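Local coordinates for protein cDNA FLJ56608, highly similar to Homo sapiens chloride channel, calcium activated, family member 1 (CLCA1), mRNA (Homo sapiens, PDB 6PYO) that may mediate calcium-activated chloride conductance and regulate mucus production by goblet cells, and is represented here by its calcium-binding von Willebrand factor A domain, at residues A[39-42]-A[43-46]; A[97-101]-A[102-106]; A[64-67]-A[68-71]. One frame throughout, in Å; residues are numbered along the deposited sequence.

Interaction 1: residues A[39-42]-A[43-46]; sequences TVEL and GSWV
The carbonyl oxygen Glu41 O is gripped twice by Ser44, once through the hydroxyl and once through the backbone. Ser44 OG donates to Glu41 O over 2.9 Å, and Ser44 N reaches Glu41 O at 3.1 Å with a nearly straight N-H...O angle of 160°. Both donors stand off the carbonyl plane on the same face, so one serine holds the turn by two bonds. The hydroxyl is brought there by its first torsion, which sets OG beside its own backbone N and anti to the carbonyl carbon (chi1 -60°). Glu41 to Ser44 is a type II beta turn, with Gly43 in its third position; at the positive phi found there, a side chain would collide with Leu42 O. The turn belongs to the link between helix 24-39 and strand 45-51 of the von Willebrand factor A fold, in which helices pack against a central beta sheet. Glu41 bends at chi2, and its CG lies 3.2 Å from Ser44 OG. Its carboxylate looks elsewhere for its main partner, since OE1 forms a salt bridge with Arg7. Beneath the polar turn the contact becomes apolar. The first torsion of Val40 swings CG2 to the far side from its nitrogen, and this methyl serves both neighbours: it meets Ser44 CB at 3.7 Å and Val46 CG2 at 3.8 Å. The two valines approach at a slant, branch against branch, across the start of the strand. Ile64 touches both of them, joining this small buried cluster to the chain that follows strand 55-63, and Gly43 O accepts a hydrogen bond from Gln63 NE2.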
ATOM      1  N   THR A  39       7.625  12.009   4.601  1.00 38.07           N
ATOM      2  CA  THR A  39       7.567  12.147   3.154  1.00 38.58           C
ATOM      3  C   THR A  39       6.241  12.718   2.659  1.00 41.47           C
ATOM      4  O   THR A  39       6.253  13.684   1.886  1.00 40.92           O
ATOM      5  CB  THR A  39       7.877  10.790   2.511  1.00 40.83           C
ATOM      6  OG1 THR A  39       9.074  10.304   3.120  1.00 41.79           O
ATOM      7  CG2 THR A  39       8.077  10.907   0.960  1.00 37.30           C
ATOM      8  N   VAL A  40       5.099  12.166   3.087  1.00 30.45           N
ATOM      9  CA  VAL A  40       3.840  12.569   2.468  1.00 31.02           C
ATOM     10  C   VAL A  40       3.607  14.038   2.816  1.00 33.91           C
ATOM     11  O   VAL A  40       3.941  14.486   3.920  1.00 36.04           O
ATOM     12  CB  VAL A  40       2.697  11.625   2.882  1.00 36.23           C
ATOM     13  CG1 VAL A  40       2.270  11.839   4.306  1.00 34.81           C
ATOM     14  CG2 VAL A  40       1.502  11.771   1.925  1.00 38.80           C
ATOM     15  N   GLU A  41       3.119  14.807   1.841  1.00 33.00           N
ATOM     16  CA  GLU A  41       3.035  16.261   1.931  1.00 32.35           C
ATOM     17  C   GLU A  41       1.706  16.716   2.533  1.00 36.62           C
ATOM     18  O   GLU A  41       0.664  16.051   2.406  1.00 33.31           O
ATOM     19  CB  GLU A  41       3.208  16.912   0.543  1.00 30.02           C
ATOM     20  CG  GLU A  41       2.108  16.547  -0.552  1.00 34.39           C
ATOM     21  CD  GLU A  41       2.458  15.317  -1.470  1.00 40.94           C
ATOM     22  OE1 GLU A  41       2.820  14.206  -0.961  1.00 40.98           O
ATOM     23  OE2 GLU A  41       2.384  15.474  -2.722  1.00 42.03           O
ATOM     24  N   LEU A  42       1.755  17.890   3.165  1.00 39.11           N
ATOM     25  CA  LEU A  42       0.580  18.575   3.679  1.00 32.27           C
ATOM     26  C   LEU A  42      -0.549  18.551   2.659  1.00 33.12           C
ATOM     27  O   LEU A  42      -0.344  18.852   1.480  1.00 33.50           O
ATOM     28  CB  LEU A  42       0.978  20.026   3.999  1.00 39.07           C
ATOM     29  CG  LEU A  42       0.003  21.071   4.523  1.00 39.85           C
ATOM     30  CD1 LEU A  42      -0.296  20.708   5.994  1.00 42.69           C
ATOM     31  CD2 LEU A  42       0.587  22.470   4.418  1.00 48.66           C
ATOM     32  N   GLY A  43      -1.741  18.216   3.113  1.00 29.19           N
ATOM     33  CA  GLY A  43      -2.904  18.302   2.265  1.00 29.20           C
ATOM     34  C   GLY A  43      -3.226  17.051   1.498  1.00 31.50           C
ATOM     35  O   GLY A  43      -4.310  16.960   0.908  1.00 36.95           O
ATOM     36  N   SER A  44      -2.343  16.068   1.526  1.00 30.68           N
ATOM     37  CA  SER A  44      -2.623  14.776   0.926  1.00 36.45           C
ATOM     38  C   SER A  44      -3.694  14.008   1.700  1.00 39.34           C
ATOM     39  O   SER A  44      -3.751  14.058   2.937  1.00 33.18           O
ATOM     40  CB  SER A  44      -1.369  13.935   0.918  1.00 35.28           C
ATOM     41  OG  SER A  44      -0.372  14.581   0.184  1.00 32.88           O
ATOM     42  N   TRP A  45      -4.516  13.241   0.943  1.00 33.81           N
ATOM     43  CA  TRP A  45      -5.429  12.263   1.482  1.00 34.99           C
ATOM     44  C   TRP A  45      -4.708  10.928   1.545  1.00 36.84           C
ATOM     45  O   TRP A  45      -4.099  10.503   0.563  1.00 35.50           O
ATOM     46  CB  TRP A  45      -6.696  12.177   0.599  1.00 36.39           C
ATOM     47  CG  TRP A  45      -7.486  13.449   0.687  1.00 33.57           C
ATOM     48  CD1 TRP A  45      -7.387  14.556  -0.128  1.00 31.21           C
ATOM     49  CD2 TRP A  45      -8.470  13.762   1.674  1.00 32.43           C
ATOM     50  NE1 TRP A  45      -8.284  15.522   0.291  1.00 35.80           N
ATOM     51  CE2 TRP A  45      -8.948  15.062   1.403  1.00 30.75           C
ATOM     52  CE3 TRP A  45      -9.003  13.058   2.756  1.00 34.26           C
ATOM     53  CZ2 TRP A  45      -9.938  15.664   2.186  1.00 35.77           C
ATOM     54  CZ3 TRP A  45      -9.970  13.659   3.526  1.00 39.23           C
ATOM     55  CH2 TRP A  45     -10.420  14.950   3.242  1.00 36.33           C
ATOM     56  N   VAL A  46      -4.825  10.239   2.675  1.00 30.42           N
ATOM     57  CA  VAL A  46      -3.989   9.077   2.939  1.00 31.53           C
ATOM     58  C   VAL A  46      -4.816   8.047   3.673  1.00 34.87           C
ATOM     59  O   VAL A  46      -5.406   8.350   4.720  1.00 33.84           O
ATOM     60  CB  VAL A  46      -2.725   9.431   3.763  1.00 31.11           C
ATOM     61  CG1 VAL A  46      -1.988   8.129   4.127  1.00 31.95           C
ATOM     62  CG2 VAL A  46      -1.840  10.358   2.971  1.00 36.98           C
TER

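Interaction 2: residues A[97-101]-A[102-106]; sequences VIRKK and YPTDG
One face of the Tyr102 ring is covered by the aliphatic start of Lys101, the residue just before it. Lys101 CB sits 3.8 Å from the centroid of the Tyr102 ring, 28° off its normal, a CH-pi contact displaced toward the rim on the CD2 side. The two side chains then run side by side in the same direction, the lysine bending at chi2 and chi3 to follow the ring until NZ makes a weak hydrogen bond of 3.5 Å with Tyr102 OH. Trp45 meets both members of the pair, as a cation-pi partner of the lysine and as a ring inclined to the tyrosine. A second flat group, the Arg99 guanidinium, has Thr104 CG2 over one face. The arginine chain, extended from CG to NE, carries NH2 to Thr104 OG1 at 3.1 Å, but the bond is weak and bent, with an N-H...O angle of 128°; the same hydroxyl has its stronger partner in Ser130 O. This is the exit from helix 87-99 toward strand 108-113, one of the helix-to-strand connections of the alpha/beta von Willebrand factor A domain. The chain leaves the helix with Ile98 O still engaged: Tyr102 N donates to it at 2.9 Å and Lys101 N at 2.9 Å, from opposite faces of the carbonyl plane. Just beyond, Arg99 CA offers a C-H to Tyr102 O, 3.1 Å away, nearly in line. Ile98 supplies the apolar side of the exit. Its CG2 branch packs against Thr104 CG2 at 3.9 Å and also approaches Pro103 O, a buried carbonyl oxygen for which the model offers no hydrogen-bonding partner.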
ATOM      1  N   VAL A  97     -11.321   1.907  -0.534  1.00 33.01           N
ATOM      2  CA  VAL A  97     -11.076   2.979   0.418  1.00 30.33           C
ATOM      3  C   VAL A  97     -11.044   4.304  -0.327  1.00 36.04           C
ATOM      4  O   VAL A  97     -11.653   5.292   0.098  1.00 37.29           O
ATOM      5  CB  VAL A  97      -9.772   2.715   1.200  1.00 40.08           C
ATOM      6  CG1 VAL A  97      -9.243   4.018   1.827  1.00 40.71           C
ATOM      7  CG2 VAL A  97      -9.990   1.594   2.250  1.00 39.47           C
ATOM      8  N   ILE A  98     -10.383   4.318  -1.490  1.00 35.02           N
ATOM      9  CA  ILE A  98     -10.236   5.560  -2.228  1.00 36.34           C
ATOM     10  C   ILE A  98     -11.572   5.995  -2.769  1.00 35.30           C
ATOM     11  O   ILE A  98     -11.978   7.157  -2.619  1.00 40.73           O
ATOM     12  CB  ILE A  98      -9.202   5.402  -3.349  1.00 30.89           C
ATOM     13  CG1 ILE A  98      -7.808   5.227  -2.730  1.00 35.51           C
ATOM     14  CG2 ILE A  98      -9.229   6.658  -4.208  1.00 40.46           C
ATOM     15  CD1 ILE A  98      -6.811   4.610  -3.683  1.00 33.74           C
ATOM     16  N   ARG A  99     -12.287   5.056  -3.390  1.00 37.00           N
ATOM     17  CA  ARG A  99     -13.552   5.334  -4.037  1.00 43.71           C
ATOM     18  C   ARG A  99     -14.642   5.700  -3.073  1.00 43.15           C
ATOM     19  O   ARG A  99     -15.739   6.043  -3.542  1.00 45.67           O
ATOM     20  CB  ARG A  99     -14.026   4.138  -4.854  1.00 44.76           C
ATOM     21  CG  ARG A  99     -13.209   3.937  -6.093  1.00 45.36           C
ATOM     22  CD  ARG A  99     -13.450   2.598  -6.766  1.00 45.07           C
ATOM     23  NE  ARG A  99     -12.628   2.525  -7.970  1.00 45.00           N
ATOM     24  CZ  ARG A  99     -12.134   1.402  -8.470  1.00 53.46           C
ATOM     25  NH1 ARG A  99     -12.367   0.240  -7.848  1.00 50.05           N
ATOM     26  NH2 ARG A  99     -11.396   1.449  -9.574  1.00 49.11           N
ATOM     27  N   LYS A 100     -14.413   5.606  -1.756  1.00 38.27           N
ATOM     28  CA  LYS A 100     -15.421   6.202  -0.878  1.00 39.25           C
ATOM     29  C   LYS A 100     -15.509   7.713  -1.070  1.00 48.26           C
ATOM     30  O   LYS A 100     -16.503   8.325  -0.662  1.00 43.37           O
ATOM     31  CB  LYS A 100     -15.154   5.897   0.598  1.00 42.87           C
ATOM     32  CG  LYS A 100     -15.256   4.393   0.925  1.00 50.53           C
ATOM     33  CD  LYS A 100     -15.888   4.160   2.284  1.00 62.74           C
ATOM     34  CE  LYS A 100     -15.457   2.827   2.906  1.00 82.94           C
ATOM     35  NZ  LYS A 100     -15.978   1.636   2.187  1.00 87.48           N
ATOM     36  N   LYS A 101     -14.484   8.340  -1.675  1.00 40.91           N
ATOM     37  CA  LYS A 101     -14.426   9.795  -1.813  1.00 43.27           C
ATOM     38  C   LYS A 101     -14.075  10.229  -3.223  1.00 44.68           C
ATOM     39  O   LYS A 101     -14.569  11.268  -3.688  1.00 44.34           O
ATOM     40  CB  LYS A 101     -13.385  10.411  -0.836  1.00 47.92           C
ATOM     41  CG  LYS A 101     -13.798  10.444   0.637  1.00 53.20           C
ATOM     42  CD  LYS A 101     -14.318  11.838   1.024  1.00 71.01           C
ATOM     43  CE  LYS A 101     -13.203  12.750   1.565  1.00 74.91           C
ATOM     44  NZ  LYS A 101     -13.516  14.223   1.509  1.00 77.96           N
ATOM     45  N   TYR A 102     -13.231   9.471  -3.910  1.00 38.85           N
ATOM     46  CA  TYR A 102     -12.541   9.947  -5.097  1.00 39.05           C
ATOM     47  C   TYR A 102     -12.380   8.826  -6.112  1.00 40.35           C
ATOM     48  O   TYR A 102     -12.350   7.644  -5.750  1.00 41.24           O
ATOM     49  CB  TYR A 102     -11.156  10.501  -4.727  1.00 39.61           C
ATOM     50  CG  TYR A 102     -11.211  11.670  -3.760  1.00 41.50           C
ATOM     51  CD1 TYR A 102     -11.779  12.886  -4.142  1.00 43.05           C
ATOM     52  CD2 TYR A 102     -10.673  11.578  -2.480  1.00 39.54           C
ATOM     53  CE1 TYR A 102     -11.829  13.971  -3.266  1.00 41.16           C
ATOM     54  CE2 TYR A 102     -10.727  12.647  -1.597  1.00 37.05           C
ATOM     55  CZ  TYR A 102     -11.310  13.837  -1.988  1.00 42.06           C
ATOM     56  OH  TYR A 102     -11.354  14.900  -1.094  1.00 44.57           O
ATOM     57  N   PRO A 103     -12.224   9.175  -7.385  1.00 46.19           N
ATOM     58  CA  PRO A 103     -11.744   8.188  -8.363  1.00 36.58           C
ATOM     59  C   PRO A 103     -10.330   7.716  -8.052  1.00 41.95           C
ATOM     60  O   PRO A 103      -9.544   8.387  -7.378  1.00 30.97           O
ATOM     61  CB  PRO A 103     -11.779   8.941  -9.699  1.00 48.47           C
ATOM     62  CG  PRO A 103     -12.251  10.362  -9.393  1.00 53.27           C
ATOM     63  CD  PRO A 103     -12.228  10.555  -7.914  1.00 49.24           C
ATOM     64  N   THR A 104     -10.009   6.527  -8.568  1.00 40.02           N
ATOM     65  CA  THR A 104      -8.685   5.954  -8.397  1.00 35.55           C
ATOM     66  C   THR A 104      -7.711   6.390  -9.486  1.00 33.63           C
ATOM     67  O   THR A 104      -6.495   6.332  -9.272  1.00 36.06           O
ATOM     68  CB  THR A 104      -8.772   4.422  -8.372  1.00 39.94           C
ATOM     69  OG1 THR A 104      -9.647   3.973  -9.419  1.00 36.97           O
ATOM     70  CG2 THR A 104      -9.311   3.947  -7.046  1.00 39.96           C
ATOM     71  N   ASP A 105      -8.204   6.873 -10.618  1.00 39.52           N
ATOM     72  CA  ASP A 105      -7.305   7.323 -11.696  1.00 45.47           C
ATOM     73  C   ASP A 105      -6.411   8.470 -11.214  1.00 39.71           C
ATOM     74  O   ASP A 105      -6.893   9.549 -10.864  1.00 42.39           O
ATOM     75  CB  ASP A 105      -8.119   7.758 -12.919  1.00 46.38           C
ATOM     76  CG  ASP A 105      -7.338   7.617 -14.260  1.00 59.59           C
ATOM     77  OD1 ASP A 105      -6.078   7.742 -14.291  1.00 52.15           O
ATOM     78  OD2 ASP A 105      -8.006   7.389 -15.301  1.00 59.91           O
ATOM     79  N   GLY A 106      -5.108   8.242 -11.217  1.00 37.20           N
ATOM     80  CA  GLY A 106      -4.161   9.183 -10.668  1.00 34.00           C
ATOM     81  C   GLY A 106      -3.962   9.123  -9.169  1.00 34.59           C
ATOM     82  O   GLY A 106      -3.140   9.882  -8.649  1.00 37.54           O
TER

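Interaction 3: residues A[64-67]-A[68-71]; sequences INSG and SDRD
Ser66 and Asp69 face each other across the first turn of helix 67-74 as a capping box, with Ser66 at the N-cap. Each side chain turns toward the other's backbone: Ser66 OG accepts from Asp69 N at 3.2 Å, while the aspartate reaches back with OD2 to Ser66 N in a weak, strongly bent bond. The hydroxyl also makes a weak bond to Asp69 OD2, so the two side chains touch directly. OD2 does more than complete the box. Asn65 N donates to it at 2.9 Å, arriving on the anti side of the carboxylate and 18° out of its plane. The aspartate can reach these donors because its CG lies beside its own backbone N (chi1 -56°), which carries the carboxylate back over the approaching chain. With an alanine in place of Asp69, Asn65 N is likely to lose its acceptor, the weak bond to Ser66 N would go too, and the start of the helix would probably be held less firmly. Being negative, the carboxylate is also likely to interact favourably with the positive end of the helix dipole. Ile64 slides past Asp69 in the opposite direction, its CD1 4.0 Å from Asp69 CB, but crosses Arg70 at about a right angle. There Ile64 CG2 rests over the centre of the guanidinium, 3.6 Å from Arg70 CZ. The flat group is held from elsewhere too, NH1 by Leu36 O in helix 24-39 and NH2 by Val40 O just past its end. Asn65 ND2, which also bonds to Gln63 OE1, donates to a water at 3.0 Å, and that water donates to Asp69 OD2 at 2.6 Å.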
ATOM      1  N   ILE A  64      -3.673  14.856   5.583  1.00 32.83           N
ATOM      2  CA  ILE A  64      -2.497  15.197   6.387  1.00 28.65           C
ATOM      3  C   ILE A  64      -2.448  16.718   6.475  1.00 32.01           C
ATOM      4  O   ILE A  64      -2.106  17.380   5.495  1.00 31.19           O
ATOM      5  CB  ILE A  64      -1.209  14.655   5.768  1.00 33.38           C
ATOM      6  CG1 ILE A  64      -1.280  13.140   5.562  1.00 33.14           C
ATOM      7  CG2 ILE A  64       0.007  15.050   6.681  1.00 35.70           C
ATOM      8  CD1 ILE A  64      -1.715  12.408   6.750  1.00 35.20           C
ATOM      9  N   ASN A  65      -2.799  17.271   7.638  1.00 28.37           N
ATOM     10  CA  ASN A  65      -2.712  18.704   7.877  1.00 34.31           C
ATOM     11  C   ASN A  65      -1.948  19.044   9.139  1.00 30.25           C
ATOM     12  O   ASN A  65      -1.661  20.217   9.371  1.00 34.95           O
ATOM     13  CB  ASN A  65      -4.104  19.313   7.969  1.00 35.52           C
ATOM     14  CG  ASN A  65      -4.812  19.277   6.656  1.00 37.12           C
ATOM     15  OD1 ASN A  65      -4.385  19.909   5.674  1.00 42.75           O
ATOM     16  ND2 ASN A  65      -5.908  18.541   6.618  1.00 36.11           N
ATOM     17  N   SER A  66      -1.618  18.048   9.952  1.00 37.14           N
ATOM     18  CA  SER A  66      -1.071  18.208  11.282  1.00 36.68           C
ATOM     19  C   SER A  66      -0.210  16.986  11.551  1.00 31.49           C
ATOM     20  O   SER A  66      -0.426  15.917  10.972  1.00 29.28           O
ATOM     21  CB  SER A  66      -2.193  18.324  12.347  1.00 37.65           C
ATOM     22  OG  SER A  66      -2.665  17.042  12.703  1.00 34.39           O
ATOM     23  N   GLY A  67       0.744  17.151  12.457  1.00 33.68           N
ATOM     24  CA  GLY A  67       1.562  16.033  12.876  1.00 34.38           C
ATOM     25  C   GLY A  67       0.787  14.963  13.610  1.00 34.60           C
ATOM     26  O   GLY A  67       1.176  13.790  13.600  1.00 38.97           O
ATOM     27  N   SER A  68      -0.329  15.343  14.241  1.00 38.71           N
ATOM     28  CA  SER A  68      -1.201  14.346  14.841  1.00 42.20           C
ATOM     29  C   SER A  68      -1.758  13.405  13.793  1.00 40.78           C
ATOM     30  O   SER A  68      -1.893  12.209  14.055  1.00 32.28           O
ATOM     31  CB  SER A  68      -2.342  15.005  15.624  1.00 39.42           C
ATOM     32  OG  SER A  68      -1.778  15.858  16.599  1.00 58.81           O
ATOM     33  N   ASP A  69      -2.082  13.915  12.597  1.00 35.08           N
ATOM     34  CA  ASP A  69      -2.570  13.008  11.543  1.00 34.08           C
ATOM     35  C   ASP A  69      -1.490  12.002  11.139  1.00 38.65           C
ATOM     36  O   ASP A  69      -1.757  10.800  10.980  1.00 37.46           O
ATOM     37  CB  ASP A  69      -3.004  13.776  10.304  1.00 34.68           C
ATOM     38  CG  ASP A  69      -4.053  14.817  10.581  1.00 42.53           C
ATOM     39  OD1 ASP A  69      -5.030  14.478  11.315  1.00 38.77           O
ATOM     40  OD2 ASP A  69      -3.914  15.952  10.008  1.00 34.65           O
ATOM     41  N   ARG A  70      -0.250  12.476  10.957  1.00 38.71           N
ATOM     42  CA  ARG A  70       0.823  11.540  10.660  1.00 37.93           C
ATOM     43  C   ARG A  70       0.932  10.484  11.748  1.00 39.88           C
ATOM     44  O   ARG A  70       1.052   9.290  11.458  1.00 34.98           O
ATOM     45  CB  ARG A  70       2.145  12.280  10.516  1.00 33.63           C
ATOM     46  CG  ARG A  70       2.089  13.443   9.526  1.00 32.18           C
ATOM     47  CD  ARG A  70       3.449  14.100   9.418  1.00 33.93           C
ATOM     48  NE  ARG A  70       3.405  15.197   8.450  1.00 31.81           N
ATOM     49  CZ  ARG A  70       3.568  15.007   7.156  1.00 33.76           C
ATOM     50  NH1 ARG A  70       3.785  13.772   6.711  1.00 32.64           N
ATOM     51  NH2 ARG A  70       3.499  16.031   6.310  1.00 28.34           N
ATOM     52  N   ASP A  71       0.947  10.933  13.009  1.00 39.74           N
ATOM     53  CA  ASP A  71       1.123  10.039  14.153  1.00 48.37           C
ATOM     54  C   ASP A  71       0.005   9.017  14.248  1.00 42.55           C
ATOM     55  O   ASP A  71       0.239   7.846  14.559  1.00 44.00           O
ATOM     56  CB  ASP A  71       1.150  10.839  15.462  1.00 54.42           C
ATOM     57  CG  ASP A  71       2.528  11.295  15.847  1.00 60.42           C
ATOM     58  OD1 ASP A  71       3.490  10.558  15.555  1.00 73.16           O
ATOM     59  OD2 ASP A  71       2.651  12.392  16.436  1.00 84.65           O
TER
HETATM   60  O   HOH W   1      -6.197  16.565   8.860  1.00 33.15           O

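All three interactions are local contacts at chain turns and helix ends in one domain, but they differ in burial. Interactions 1 and 2 are partly buried, whereas interaction 3 is a surface contact. Interactions 1 and 3 adjoin: backbone pairing between Gly43, Ser44 and Ile64 ties the entry of strand 45-51 to the exit of strand 55-63, and Arg70 reaches from 68-71 to the end of helix 24-39. Interaction 2 lies about 21 Å from interaction 3, centre to centre, and meets interaction 1 through Trp45. A backbone turn sealed by serine, a helix exit that mixes CH-pi packing with backbone bonds and a charged, hydrated helix start thus represent three chemistries.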